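Local coordinates for cell shape-determining protein MreC (Listeria monocytogenes, PDB 2J5U) that is probably involved in forming and maintaining bacterial cell shape, assembling as a homooligomer of 24 subunits arranged as 12 dimers, at residues Ser64-Arg78 with Met216-Ala229. Sequence-based numbering, arbitrary orientation.
Sequences SIRDYDPLNASVISR and MYDLNHVTVLKRSA
Between D69 and K226 the pairing of two antiparallel strands is plain: D69 N gives to K226 O and K226 N returns to D69 O at 2.9 Å. The same two-way exchange recurs at L71 with V224 and at A73 with V222; a single bond from V75 N to N220 O follows. On the face with Y68, P70, N72 and S74, side chains meet in neighbouring pairs. CD2 of L225 reaches CE2 of Y68 at 3.7 Å and also touches CB of P70, whose other neighbour is CG2 of T223. N72 and T223 run side by side, ND2 lying 3.1 Å from OG1. Further along, ND1 of H221 makes a weak, bent bond to OG of S74. On the other face D69 and K226 point the same way, but OD1 and NZ stay 4.3 Å apart, beyond a salt bridge; V222 and V224 instead pack inward on V103.

Beyond V75, R78 has CG anti to its backbone nitrogen (chi1 -172°) and runs extended from there to NE, which carries the guanidinium end-on to M216 O. NH1 and NH2 of R78 lie 2.9 and 3.0 Å from M216 O, which sits in the guanidinium plane. NH1 also bonds W83 O, and W83 adds a cation-pi contact, so W83 also holds the group. CD1 of L219 comes within 3.7 Å of NH2 of R78, while CB of L219 meets CG2 of V75. At the far end CD1 of I65 sits over one face of the R227 guanidinium; R227 also bonds G180 O, and I76 O of the second subunit. Strands 68-77 and 221-227, first and last of their six-stranded antiparallel sheet, thus close it into a β-barrel, part of the MreC barrel core.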
# COMPACT_ATOMS: atom_id res chain seq x y z
N SER A 64 -40.01 23.07 35.24
CA SER A 64 -39.57 21.94 36.04
C SER A 64 -40.41 21.87 37.31
O SER A 64 -41.19 22.77 37.62
CB SER A 64 -38.10 22.09 36.41
OG SER A 64 -37.95 22.98 37.50
N ILE A 65 -40.23 20.79 38.05
CA ILE A 65 -40.96 20.55 39.27
C ILE A 65 -40.76 21.61 40.36
O ILE A 65 -41.58 21.71 41.27
CB ILE A 65 -40.60 19.16 39.82
CG1 ILE A 65 -41.87 18.37 40.16
CG2 ILE A 65 -39.66 19.29 41.01
CD1 ILE A 65 -42.72 19.00 41.19
N ARG A 66 -39.71 22.42 40.29
CA ARG A 66 -39.51 23.43 41.34
C ARG A 66 -39.94 24.86 41.04
O ARG A 66 -39.93 25.70 41.93
CB ARG A 66 -38.04 23.47 41.76
CG ARG A 66 -37.24 22.28 41.35
CD ARG A 66 -35.82 22.40 41.86
NE ARG A 66 -35.78 22.47 43.32
CZ ARG A 66 -35.37 23.53 43.99
NH1 ARG A 66 -35.36 23.51 45.32
NH2 ARG A 66 -34.97 24.62 43.33
N ASP A 67 -40.33 25.14 39.80
CA ASP A 67 -40.72 26.50 39.44
C ASP A 67 -42.09 26.94 39.96
O ASP A 67 -42.97 26.11 40.16
CB ASP A 67 -40.65 26.67 37.92
CG ASP A 67 -39.24 26.46 37.38
OD1 ASP A 67 -38.29 26.92 38.05
OD2 ASP A 67 -39.08 25.86 36.29
N TYR A 68 -42.25 28.24 40.17
CA TYR A 68 -43.52 28.78 40.65
C TYR A 68 -43.62 30.30 40.61
O TYR A 68 -42.61 31.00 40.62
CB TYR A 68 -43.78 28.30 42.08
CG TYR A 68 -42.80 28.84 43.09
CD1 TYR A 68 -41.77 28.05 43.58
CD2 TYR A 68 -42.89 30.16 43.53
CE1 TYR A 68 -40.85 28.56 44.48
CE2 TYR A 68 -41.97 30.69 44.42
CZ TYR A 68 -40.95 29.88 44.89
OH TYR A 68 -40.00 30.41 45.75
N ASP A 69 -44.85 30.81 40.58
CA ASP A 69 -45.14 32.25 40.59
C ASP A 69 -45.72 32.56 41.96
O ASP A 69 -46.77 32.04 42.31
CB ASP A 69 -46.19 32.61 39.55
CG ASP A 69 -45.67 32.55 38.14
OD1 ASP A 69 -46.50 32.58 37.20
OD2 ASP A 69 -44.43 32.48 37.99
N PRO A 70 -45.05 33.40 42.75
CA PRO A 70 -45.57 33.73 44.08
C PRO A 70 -46.50 34.94 44.10
O PRO A 70 -46.47 35.78 43.20
CB PRO A 70 -44.29 33.99 44.88
CG PRO A 70 -43.44 34.67 43.87
CD PRO A 70 -43.64 33.83 42.62
N LEU A 71 -47.35 35.02 45.13
CA LEU A 71 -48.26 36.14 45.31
C LEU A 71 -48.28 36.45 46.79
O LEU A 71 -48.49 35.56 47.62
CB LEU A 71 -49.68 35.80 44.85
CG LEU A 71 -50.51 37.02 44.43
CD1 LEU A 71 -51.96 36.61 44.28
CD2 LEU A 71 -50.40 38.13 45.45
N ASN A 72 -48.05 37.71 47.14
CA ASN A 72 -48.03 38.10 48.54
C ASN A 72 -49.43 38.35 49.05
O ASN A 72 -50.29 38.82 48.31
CB ASN A 72 -47.18 39.34 48.72
CG ASN A 72 -45.71 39.02 48.65
OD1 ASN A 72 -44.87 39.91 48.57
ND2 ASN A 72 -45.38 37.74 48.71
N ALA A 73 -49.66 38.03 50.32
CA ALA A 73 -50.96 38.24 50.92
C ALA A 73 -50.90 38.37 52.44
O ALA A 73 -49.91 38.03 53.07
CB ALA A 73 -51.91 37.11 50.53
N SER A 74 -51.98 38.88 53.01
CA SER A 74 -52.03 39.05 54.45
C SER A 74 -53.22 38.31 55.05
O SER A 74 -54.27 38.19 54.43
CB SER A 74 -52.13 40.53 54.81
OG SER A 74 -51.04 41.26 54.27
N VAL A 75 -53.03 37.82 56.26
CA VAL A 75 -54.10 37.15 56.96
C VAL A 75 -55.06 38.26 57.36
O VAL A 75 -54.64 39.22 57.99
CB VAL A 75 -53.58 36.50 58.24
CG1 VAL A 75 -54.71 35.85 58.98
CG2 VAL A 75 -52.53 35.48 57.92
N ILE A 76 -56.33 38.16 56.98
CA ILE A 76 -57.29 39.19 57.37
C ILE A 76 -58.29 38.73 58.43
O ILE A 76 -59.11 39.51 58.89
CB ILE A 76 -58.07 39.74 56.18
CG1 ILE A 76 -58.92 38.65 55.56
CG2 ILE A 76 -57.11 40.29 55.16
CD1 ILE A 76 -59.74 39.12 54.39
N SER A 77 -58.24 37.46 58.82
CA SER A 77 -59.16 36.95 59.84
C SER A 77 -58.79 35.58 60.34
O SER A 77 -58.39 34.71 59.58
CB SER A 77 -60.59 36.91 59.31
OG SER A 77 -61.47 36.35 60.27
N ARG A 78 -58.91 35.38 61.65
CA ARG A 78 -58.59 34.11 62.27
C ARG A 78 -59.44 34.00 63.52
O ARG A 78 -59.44 34.88 64.38
CB ARG A 78 -57.10 34.06 62.61
CG ARG A 78 -56.62 32.71 63.09
CD ARG A 78 -55.11 32.68 63.15
NE ARG A 78 -54.61 31.36 63.50
CZ ARG A 78 -53.32 31.02 63.48
NH1 ARG A 78 -52.96 29.79 63.81
NH2 ARG A 78 -52.40 31.91 63.13
N MET A 216 -46.62 28.93 63.09
CA MET A 216 -47.97 29.20 62.63
C MET A 216 -48.91 29.78 63.67
O MET A 216 -50.08 30.03 63.38
CB MET A 216 -48.53 27.93 62.00
CG MET A 216 -47.69 27.47 60.82
SD MET A 216 -47.83 25.74 60.46
CE MET A 216 -49.10 25.80 59.40
N TYR A 217 -48.41 30.02 64.88
CA TYR A 217 -49.26 30.58 65.93
C TYR A 217 -49.61 32.04 65.69
O TYR A 217 -50.64 32.51 66.13
CB TYR A 217 -48.59 30.46 67.30
CG TYR A 217 -49.39 31.11 68.42
CD1 TYR A 217 -49.04 32.37 68.92
CD2 TYR A 217 -50.53 30.48 68.95
CE1 TYR A 217 -49.80 32.99 69.93
CE2 TYR A 217 -51.30 31.09 69.95
CZ TYR A 217 -50.93 32.34 70.43
OH TYR A 217 -51.70 32.94 71.41
N ASP A 218 -48.74 32.75 64.98
CA ASP A 218 -49.00 34.15 64.71
C ASP A 218 -48.69 34.43 63.25
O ASP A 218 -47.55 34.63 62.87
CB ASP A 218 -48.12 35.01 65.62
CG ASP A 218 -48.40 36.50 65.49
OD1 ASP A 218 -47.67 37.28 66.13
OD2 ASP A 218 -49.34 36.89 64.75
N LEU A 219 -49.72 34.44 62.42
CA LEU A 219 -49.51 34.67 61.00
C LEU A 219 -50.03 36.01 60.56
O LEU A 219 -51.10 36.43 60.97
CB LEU A 219 -50.21 33.59 60.18
CG LEU A 219 -49.83 32.14 60.39
CD1 LEU A 219 -50.88 31.25 59.77
CD2 LEU A 219 -48.47 31.87 59.79
N ASN A 220 -49.26 36.68 59.71
CA ASN A 220 -49.69 37.96 59.18
C ASN A 220 -49.38 37.99 57.70
O ASN A 220 -50.28 37.86 56.88
CB ASN A 220 -48.98 39.11 59.87
CG ASN A 220 -49.44 40.46 59.35
OD1 ASN A 220 -48.76 41.47 59.50
ND2 ASN A 220 -50.63 40.48 58.72
N HIS A 221 -48.11 38.18 57.36
CA HIS A 221 -47.71 38.21 55.96
C HIS A 221 -47.46 36.80 55.47
O HIS A 221 -46.81 35.99 56.13
CB HIS A 221 -46.50 39.10 55.78
CG HIS A 221 -46.81 40.54 56.01
ND1 HIS A 221 -47.82 41.19 55.34
CD2 HIS A 221 -46.28 41.45 56.86
CE1 HIS A 221 -47.91 42.43 55.77
NE2 HIS A 221 -46.99 42.62 56.70
N VAL A 222 -47.98 36.53 54.28
CA VAL A 222 -47.92 35.19 53.72
C VAL A 222 -47.78 35.17 52.19
O VAL A 222 -48.08 36.16 51.52
CB VAL A 222 -49.21 34.47 54.16
CG1 VAL A 222 -49.89 33.79 53.01
CG2 VAL A 222 -48.89 33.53 55.27
N THR A 223 -47.34 34.04 51.64
CA THR A 223 -47.18 33.93 50.19
C THR A 223 -47.81 32.70 49.53
O THR A 223 -47.52 31.55 49.90
CB THR A 223 -45.68 33.98 49.80
OG1 THR A 223 -45.10 35.15 50.37
CG2 THR A 223 -45.52 34.04 48.30
N VAL A 224 -48.66 32.95 48.54
CA VAL A 224 -49.34 31.87 47.83
C VAL A 224 -48.54 31.53 46.56
O VAL A 224 -48.28 32.39 45.73
CB VAL A 224 -50.78 32.28 47.43
CG1 VAL A 224 -51.48 31.14 46.74
CG2 VAL A 224 -51.55 32.68 48.65
N LEU A 225 -48.17 30.26 46.42
CA LEU A 225 -47.40 29.79 45.28
C LEU A 225 -48.19 29.08 44.19
O LEU A 225 -48.85 28.08 44.44
CB LEU A 225 -46.30 28.83 45.75
CG LEU A 225 -45.51 29.25 46.99
CD1 LEU A 225 -44.44 28.21 47.29
CD2 LEU A 225 -44.89 30.62 46.76
N LYS A 226 -48.13 29.60 42.97
CA LYS A 226 -48.79 28.95 41.85
C LYS A 226 -47.74 27.95 41.36
O LYS A 226 -46.59 28.32 41.15
CB LYS A 226 -49.10 29.97 40.74
CG LYS A 226 -49.60 29.36 39.44
CD LYS A 226 -49.70 30.41 38.34
CE LYS A 226 -50.13 29.79 37.01
NZ LYS A 226 -50.23 30.81 35.91
N ARG A 227 -48.11 26.69 41.20
CA ARG A 227 -47.14 25.69 40.74
C ARG A 227 -47.00 25.77 39.23
O ARG A 227 -48.01 25.85 38.52
CB ARG A 227 -47.60 24.28 41.16
CG ARG A 227 -46.97 23.15 40.38
CD ARG A 227 -47.38 21.83 40.97
NE ARG A 227 -47.23 20.72 40.04
CZ ARG A 227 -46.86 19.50 40.39
NH1 ARG A 227 -46.75 18.54 39.48
NH2 ARG A 227 -46.58 19.23 41.66
N SER A 228 -45.77 25.76 38.73
CA SER A 228 -45.54 25.85 37.29
C SER A 228 -45.68 24.51 36.61
O SER A 228 -46.31 24.40 35.57
CB SER A 228 -44.15 26.40 36.98
OG SER A 228 -44.00 27.72 37.47
N ALA A 229 -45.09 23.49 37.21
CA ALA A 229 -45.16 22.16 36.64
C ALA A 229 -46.59 21.74 36.39
O ALA A 229 -47.51 22.10 37.13
CB ALA A 229 -44.48 21.17 37.57